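Local coordinates for phosphate-binding protein PstS (Borrelia burgdorferi, PDB 4N13) that binds inorganic phosphate with micromolar affinity as the solute-binding lipoprotein of an ABC transporter that imports phosphate, at residues 12-17 / 38-43. Residues are numbered along the deposited sequence; the frame is centred on the assembly and turned at random.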
loop_
_atom_site.group_PDB
_atom_site.type_symbol
_atom_site.label_atom_id
_atom_site.label_comp_id
_atom_site.label_asym_id
_atom_site.label_seq_id
_atom_site.Cartn_x
_atom_site.Cartn_y
_atom_site.Cartn_z
ATOM N N LYS A 12 18.496 -24.566 -11.910
ATOM C CA LYS A 12 18.840 -23.409 -11.100
ATOM C C LYS A 12 17.801 -23.213 -10.004
ATOM O O LYS A 12 16.650 -23.623 -10.158
ATOM C CB LYS A 12 18.910 -22.164 -11.964
ATOM C CG LYS A 12 19.838 -22.300 -13.154
ATOM C CD LYS A 12 21.293 -22.313 -12.733
ATOM C CE LYS A 12 22.177 -22.666 -13.921
ATOM N NZ LYS A 12 23.592 -22.261 -13.738
ATOM N N ILE A 13 18.203 -22.599 -8.898
ATOM C CA ILE A 13 17.300 -22.370 -7.782
ATOM C C ILE A 13 17.290 -20.896 -7.410
ATOM O O ILE A 13 18.336 -20.288 -7.217
ATOM C CB ILE A 13 17.708 -23.220 -6.565
ATOM C CG1 ILE A 13 17.604 -24.714 -6.925
ATOM C CG2 ILE A 13 16.833 -22.893 -5.365
ATOM C CD1 ILE A 13 18.081 -25.656 -5.855
ATOM N N VAL A 14 16.095 -20.323 -7.321
ATOM C CA VAL A 14 15.923 -18.951 -6.903
ATOM C C VAL A 14 14.953 -18.927 -5.728
ATOM O O VAL A 14 13.728 -19.037 -5.902
ATOM C CB VAL A 14 15.412 -18.064 -8.057
ATOM C CG1 VAL A 14 15.134 -16.629 -7.569
ATOM C CG2 VAL A 14 16.404 -18.082 -9.207
ATOM N N SER A 15 15.509 -18.788 -4.528
ATOM C CA SER A 15 14.710 -18.729 -3.308
ATOM C C SER A 15 14.371 -17.261 -3.009
ATOM O O SER A 15 15.273 -16.427 -2.916
ATOM C CB SER A 15 15.469 -19.363 -2.142
ATOM O OG SER A 15 14.627 -19.471 -1.016
ATOM N N ILE A 16 13.078 -16.964 -2.870
ATOM C CA ILE A 16 12.595 -15.610 -2.649
ATOM C C ILE A 16 11.879 -15.564 -1.296
ATOM O O ILE A 16 11.219 -16.516 -0.898
ATOM C CB ILE A 16 11.641 -15.205 -3.772
ATOM C CG1 ILE A 16 12.271 -15.488 -5.137
ATOM C CG2 ILE A 16 11.203 -13.751 -3.638
ATOM C CD1 ILE A 16 11.415 -15.079 -6.316
ATOM N N GLY A 17 12.022 -14.451 -0.594
ATOM C CA GLY A 17 11.327 -14.251 0.667
ATOM C C GLY A 17 10.787 -12.842 0.744
ATOM O O GLY A 17 11.174 -11.988 -0.036
ATOM N N ASN A 38 11.177 -24.098 -17.412
ATOM C CA ASN A 38 11.056 -25.110 -16.366
ATOM C C ASN A 38 12.408 -25.569 -15.828
ATOM O O ASN A 38 12.487 -26.538 -15.070
ATOM C CB ASN A 38 10.239 -26.317 -16.850
ATOM C CG ASN A 38 10.854 -26.994 -18.061
ATOM O OD1 ASN A 38 12.044 -26.853 -18.336
ATOM N ND2 ASN A 38 10.033 -27.732 -18.801
ATOM N N ASN A 39 13.462 -24.847 -16.186
ATOM C CA ASN A 39 14.807 -25.171 -15.712
ATOM C C ASN A 39 15.238 -24.368 -14.478
ATOM O O ASN A 39 16.360 -24.530 -13.988
ATOM C CB ASN A 39 15.828 -24.944 -16.825
ATOM C CG ASN A 39 17.230 -25.348 -16.423
ATOM O OD1 ASN A 39 17.503 -26.527 -16.193
ATOM N ND2 ASN A 39 18.133 -24.370 -16.336
ATOM N N THR A 40 14.354 -23.516 -13.967
ATOM C CA THR A 40 14.591 -22.832 -12.707
ATOM C C THR A 40 13.510 -23.213 -11.724
ATOM O O THR A 40 12.326 -23.244 -12.059
ATOM C CB THR A 40 14.602 -21.302 -12.881
ATOM O OG1 THR A 40 15.678 -20.960 -13.750
ATOM C CG2 THR A 40 14.845 -20.584 -11.566
ATOM N N LYS A 41 13.926 -23.508 -10.504
ATOM C CA LYS A 41 13.024 -23.739 -9.396
ATOM C C LYS A 41 12.978 -22.462 -8.592
ATOM O O LYS A 41 13.989 -22.032 -8.071
ATOM C CB LYS A 41 13.557 -24.864 -8.515
ATOM C CG LYS A 41 12.792 -25.056 -7.219
ATOM C CD LYS A 41 11.364 -25.411 -7.489
ATOM C CE LYS A 41 10.694 -26.054 -6.303
ATOM N NZ LYS A 41 9.275 -26.334 -6.649
ATOM N N VAL A 42 11.813 -21.850 -8.519
ATOM C CA VAL A 42 11.607 -20.605 -7.770
ATOM C C VAL A 42 10.644 -20.901 -6.634
ATOM O O VAL A 42 9.657 -21.607 -6.834
ATOM C CB VAL A 42 11.013 -19.497 -8.658
ATOM C CG1 VAL A 42 10.984 -18.186 -7.911
ATOM C CG2 VAL A 42 11.801 -19.372 -9.952
ATOM N N THR A 43 10.944 -20.405 -5.443
ATOM C CA THR A 43 10.058 -20.570 -4.297
ATOM C C THR A 43 9.856 -19.221 -3.614
ATOM O O THR A 43 10.695 -18.315 -3.742
ATOM C CB THR A 43 10.620 -21.596 -3.274
ATOM O OG1 THR A 43 11.866 -21.134 -2.749
ATOM C CG2 THR A 43 10.844 -22.962 -3.894
HETATM O O HOH W 1 11.813 -19.249 -0.762
#
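Strands 12-17 and 40-43 run parallel, their short axes inclined by 13°, and segments 12-17 and 38-43 are joined by five backbone hydrogen bonds: Lys12 N to Asn39 O, Lys41 N to Lys12 O, Val14 N to Lys41 O, Thr43 N to Val14 O and Ile16 N to Thr43 O. The second of these, at 2.7 Å from Lys41 N to Lys12 O, is almost straight. Three CA-H...O contacts lie among them, including one of 3.2 Å from Val42 CA to Val14 O. On the face of Val14, Thr40 and Val42, CG2 of Val14 meets CG2 of Thr40 at 3.8 Å, the two side chains passing at a slant. Val42 CG1, anti to the backbone N (chi1 -173°), is met by Ile16 CD1 at 3.5 Å, these side chains again slanting across each other. The two strands and the connecting helix 23-36 form a beta-alpha-beta unit of the periplasmic binding protein fold; helix 237-246 packs on this face through Ser238 and Phe242, and strand 63-66 is the other neighbour of strand 12-18. Phosphate is probably bound just beyond the C-terminal end of strand 12-18, where Ser19 follows. On the face of Ser15 and Thr43, Ser15 OG and Thr43 OG1 stand 3.7 Å apart. One water bridges the two hydroxyls, 2.7 Å from Thr43 OG1. The same water donates to Ile16 O. Thr43 OG1 sits between the backbone N and the carbonyl carbon (chi1 62°), facing this water.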